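Importin subunit beta-1 (Saccharomyces cerevisiae, PDB 5OWU) carries proteins into the nucleus together with importin alpha, the subunit that recognises the classical nuclear localization signal of the cargo. Local coordinates at residues I748-Y758 with F782-L792. Residues are numbered along the deposited sequence; the frame is centred on the assembly and turned at random.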
loop_
_atom_site.group_PDB
_atom_site.type_symbol
_atom_site.label_atom_id
_atom_site.label_comp_id
_atom_site.label_asym_id
_atom_site.label_seq_id
_atom_site.Cartn_x
_atom_site.Cartn_y
_atom_site.Cartn_z
ATOM N N ILE A 748 7.704 -2.656 -9.815
ATOM C CA ILE A 748 8.902 -2.905 -9.018
ATOM C C ILE A 748 9.058 -4.397 -8.750
ATOM O O ILE A 748 10.169 -4.932 -8.781
ATOM C CB ILE A 748 8.859 -2.099 -7.706
ATOM C CG1 ILE A 748 8.958 -0.595 -7.990
ATOM C CG2 ILE A 748 9.977 -2.539 -6.753
ATOM C CD1 ILE A 748 10.304 -0.132 -8.524
ATOM N N LYS A 749 7.953 -5.093 -8.474
ATOM C CA LYS A 749 8.051 -6.533 -8.262
ATOM C C LYS A 749 8.567 -7.232 -9.515
ATOM O O LYS A 749 9.447 -8.101 -9.437
ATOM C CB LYS A 749 6.694 -7.096 -7.843
ATOM C CG LYS A 749 6.316 -6.776 -6.403
ATOM C CD LYS A 749 7.048 -7.685 -5.424
ATOM C CE LYS A 749 7.123 -7.075 -4.028
ATOM N NZ LYS A 749 8.107 -5.955 -3.962
ATOM N N VAL A 750 8.045 -6.847 -10.683
ATOM C CA VAL A 750 8.492 -7.440 -11.942
ATOM C C VAL A 750 9.985 -7.204 -12.141
ATOM O O VAL A 750 10.734 -8.125 -12.486
ATOM C CB VAL A 750 7.663 -6.886 -13.117
ATOM C CG1 VAL A 750 8.149 -7.453 -14.457
ATOM C CG2 VAL A 750 6.187 -7.212 -12.920
ATOM N N LEU A 751 10.446 -5.971 -11.915
ATOM C CA LEU A 751 11.863 -5.676 -12.114
ATOM C C LEU A 751 12.735 -6.441 -11.123
ATOM O O LEU A 751 13.824 -6.913 -11.479
ATOM C CB LEU A 751 12.109 -4.169 -12.005
ATOM C CG LEU A 751 11.464 -3.323 -13.110
ATOM C CD1 LEU A 751 11.598 -1.834 -12.816
ATOM C CD2 LEU A 751 12.075 -3.645 -14.473
ATOM N N GLU A 752 12.275 -6.586 -9.878
ATOM C CA GLU A 752 13.017 -7.385 -8.908
ATOM C C GLU A 752 13.145 -8.832 -9.378
ATOM O O GLU A 752 14.203 -9.458 -9.218
ATOM C CB GLU A 752 12.334 -7.316 -7.539
ATOM C CG GLU A 752 12.483 -5.967 -6.852
ATOM C CD GLU A 752 11.690 -5.854 -5.566
ATOM O OE1 GLU A 752 10.727 -6.628 -5.377
ATOM O OE2 GLU A 752 12.034 -4.977 -4.747
ATOM N N ALA A 753 12.072 -9.380 -9.967
ATOM C CA ALA A 753 12.134 -10.741 -10.497
ATOM C C ALA A 753 13.091 -10.837 -11.677
ATOM O O ALA A 753 13.791 -11.846 -11.836
ATOM C CB ALA A 753 10.744 -11.216 -10.916
ATOM N N VAL A 754 13.126 -9.809 -12.529
ATOM C CA VAL A 754 14.089 -9.817 -13.625
ATOM C C VAL A 754 15.504 -9.847 -13.063
ATOM O O VAL A 754 16.370 -10.587 -13.550
ATOM C CB VAL A 754 13.853 -8.614 -14.560
ATOM C CG1 VAL A 754 14.989 -8.469 -15.582
ATOM C CG2 VAL A 754 12.517 -8.776 -15.290
ATOM N N LEU A 755 15.752 -9.074 -12.000
ATOM C CA LEU A 755 17.064 -9.113 -11.358
ATOM C C LEU A 755 17.400 -10.521 -10.873
ATOM O O LEU A 755 18.524 -10.999 -11.075
ATOM C CB LEU A 755 17.114 -8.116 -10.200
ATOM C CG LEU A 755 18.426 -8.044 -9.410
ATOM C CD1 LEU A 755 19.625 -7.809 -10.318
ATOM C CD2 LEU A 755 18.318 -6.939 -8.354
ATOM N N ASP A 756 16.438 -11.201 -10.231
ATOM C CA ASP A 756 16.652 -12.600 -9.849
ATOM C C ASP A 756 17.060 -13.435 -11.061
ATOM O O ASP A 756 18.024 -14.216 -11.011
ATOM C CB ASP A 756 15.378 -13.197 -9.235
ATOM C CG ASP A 756 15.089 -12.688 -7.835
ATOM O OD1 ASP A 756 16.012 -12.177 -7.176
ATOM O OD2 ASP A 756 13.930 -12.830 -7.393
ATOM N N ALA A 757 16.305 -13.303 -12.152
ATOM C CA ALA A 757 16.570 -14.102 -13.345
ATOM C C ALA A 757 17.996 -13.896 -13.833
ATOM O O ALA A 757 18.717 -14.866 -14.108
ATOM C CB ALA A 757 15.567 -13.753 -14.442
ATOM N N TYR A 758 18.426 -12.633 -13.942
ATOM C CA TYR A 758 19.754 -12.350 -14.476
ATOM C C TYR A 758 20.845 -12.841 -13.534
ATOM O O TYR A 758 21.899 -13.306 -13.989
ATOM C CB TYR A 758 19.919 -10.848 -14.742
ATOM C CG TYR A 758 19.122 -10.308 -15.919
ATOM C CD1 TYR A 758 18.700 -11.141 -16.952
ATOM C CD2 TYR A 758 18.794 -8.958 -15.996
ATOM C CE1 TYR A 758 17.977 -10.648 -18.017
ATOM C CE2 TYR A 758 18.070 -8.456 -17.060
ATOM C CZ TYR A 758 17.663 -9.306 -18.067
ATOM O OH TYR A 758 16.941 -8.817 -19.129
ATOM N N PHE A 782 18.893 -3.055 -17.924
ATOM C CA PHE A 782 18.163 -3.306 -16.683
ATOM C C PHE A 782 18.873 -2.669 -15.491
ATOM O O PHE A 782 18.246 -2.010 -14.651
ATOM C CB PHE A 782 17.984 -4.801 -16.445
ATOM C CG PHE A 782 17.371 -5.105 -15.119
ATOM C CD1 PHE A 782 16.002 -4.985 -14.932
ATOM C CD2 PHE A 782 18.164 -5.463 -14.043
ATOM C CE1 PHE A 782 15.436 -5.240 -13.702
ATOM C CE2 PHE A 782 17.602 -5.723 -12.811
ATOM C CZ PHE A 782 16.236 -5.610 -12.641
ATOM N N ILE A 783 20.188 -2.873 -15.390
ATOM C CA ILE A 783 20.927 -2.349 -14.245
ATOM C C ILE A 783 20.777 -0.835 -14.176
ATOM O O ILE A 783 20.601 -0.261 -13.094
ATOM C CB ILE A 783 22.403 -2.787 -14.315
ATOM C CG1 ILE A 783 22.493 -4.322 -14.252
ATOM C CG2 ILE A 783 23.197 -2.157 -13.177
ATOM C CD1 ILE A 783 23.904 -4.894 -14.326
ATOM N N ALA A 784 20.817 -0.167 -15.331
ATOM C CA ALA A 784 20.570 1.269 -15.362
ATOM C C ALA A 784 19.204 1.592 -14.775
ATOM O O ALA A 784 19.059 2.551 -14.004
ATOM C CB ALA A 784 20.682 1.793 -16.796
ATOM N N GLN A 785 18.186 0.795 -15.118
ATOM C CA GLN A 785 16.889 0.992 -14.477
ATOM C C GLN A 785 17.011 0.905 -12.962
ATOM O O GLN A 785 16.378 1.683 -12.236
ATOM C CB GLN A 785 15.870 -0.026 -14.981
ATOM C CG GLN A 785 15.598 0.051 -16.464
ATOM C CD GLN A 785 14.433 -0.816 -16.863
ATOM O OE1 GLN A 785 13.360 -0.741 -16.268
ATOM N NE2 GLN A 785 14.639 -1.655 -17.866
ATOM N N VAL A 786 17.821 -0.031 -12.459
ATOM C CA VAL A 786 18.009 -0.136 -11.012
ATOM C C VAL A 786 18.617 1.150 -10.469
ATOM O O VAL A 786 18.168 1.693 -9.453
ATOM C CB VAL A 786 18.879 -1.358 -10.661
ATOM C CG1 VAL A 786 19.302 -1.331 -9.177
ATOM C CG2 VAL A 786 18.135 -2.644 -10.962
ATOM N N ALA A 787 19.651 1.655 -11.141
ATOM C CA ALA A 787 20.356 2.833 -10.659
ATOM C C ALA A 787 19.501 4.091 -10.723
ATOM O O ALA A 787 19.807 5.062 -10.024
ATOM C CB ALA A 787 21.643 3.039 -11.463
ATOM N N GLU A 788 18.441 4.099 -11.535
ATOM C CA GLU A 788 17.611 5.293 -11.677
ATOM C C GLU A 788 16.478 5.374 -10.656
ATOM O O GLU A 788 16.156 6.470 -10.188
ATOM C CB GLU A 788 17.014 5.358 -13.083
ATOM C CG GLU A 788 17.898 6.057 -14.096
ATOM C CD GLU A 788 17.374 5.920 -15.513
ATOM O OE1 GLU A 788 16.683 6.848 -15.985
ATOM O OE2 GLU A 788 17.642 4.879 -16.151
ATOM N N ASP A 789 15.850 4.249 -10.307
ATOM C CA ASP A 789 14.643 4.284 -9.489
ATOM C C ASP A 789 14.994 3.986 -8.041
ATOM O O ASP A 789 15.497 2.886 -7.758
ATOM C CB ASP A 789 13.616 3.277 -9.997
ATOM C CG ASP A 789 12.288 3.366 -9.252
ATOM O OD1 ASP A 789 12.280 3.758 -8.063
ATOM O OD2 ASP A 789 11.244 3.046 -9.858
ATOM N N PRO A 790 14.734 4.902 -7.096
ATOM C CA PRO A 790 15.060 4.620 -5.684
ATOM C C PRO A 790 14.341 3.409 -5.115
ATOM O O PRO A 790 14.877 2.743 -4.220
ATOM C CB PRO A 790 14.633 5.908 -4.964
ATOM C CG PRO A 790 14.592 6.949 -6.019
ATOM C CD PRO A 790 14.177 6.255 -7.266
ATOM N N GLN A 791 13.128 3.114 -5.584
ATOM C CA GLN A 791 12.441 1.924 -5.103
ATOM C C GLN A 791 13.265 0.667 -5.347
ATOM O O GLN A 791 13.040 -0.350 -4.681
ATOM C CB GLN A 791 11.074 1.811 -5.776
ATOM C CG GLN A 791 10.170 3.011 -5.534
ATOM C CD GLN A 791 8.790 2.824 -6.133
ATOM O OE1 GLN A 791 7.822 2.560 -5.418
ATOM N NE2 GLN A 791 8.695 2.958 -7.455
ATOM N N LEU A 792 14.223 0.725 -6.274
ATOM C CA LEU A 792 15.151 -0.373 -6.520
ATOM C C LEU A 792 16.477 -0.172 -5.790
ATOM O O LEU A 792 16.843 -0.980 -4.931
ATOM C CB LEU A 792 15.382 -0.534 -8.032
ATOM C CG LEU A 792 14.188 -1.086 -8.820
ATOM C CD1 LEU A 792 14.386 -0.930 -10.329
ATOM C CD2 LEU A 792 13.952 -2.553 -8.469
HETATM O O HOH W 1 13.738 -3.197 -5.093
#
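One face of the F782 ring is covered by V754, whose CG1 makes a CH-pi contact 4.0 Å from the F782 ring centroid, displaced toward the rim. Y758 turns an edge to the F782 ring in an offset edge-to-face pair, planes at 82°, while F782 CB lies at the Y758 edge, 3.7 Å from Y758 CE2. At the far end of the phenyl, CZ points at the backbone of L751, and L755 CB closes on F782 CE2 at 3.6 Å. F782 is a knob in the hole formed by L751, V754, L755 and Y758, its CG lying anti to the backbone N (chi1 174°). Replacing F782 by alanine is likely to open a gap among these four residues and leave the Y758 edge without its aromatic mate. The contact joins HEAT 17, on helix 741-764, to HEAT 18, on helix 776-788, and the axes of 748-758 and 782-788 cross at -133°; repeat-on-repeat packing of this kind builds the importin-beta solenoid. Y758 OH and Q785 NE2 are both hydrogen-bonded to Q732 of helix 718-732. Past the phenylalanine, L751 CD1 meets L792 CD1 at 3.8 Å, and I748 CD1 touches Q791 CB at 3.5 Å and also meets L792 CG. D789 caps the short helix that follows, OD1 accepting from Q791 N at 2.7 Å. Near this end, a water donates to both E752 OE2 and Q791 O, and K749 NZ forms a salt bridge with E752 OE1.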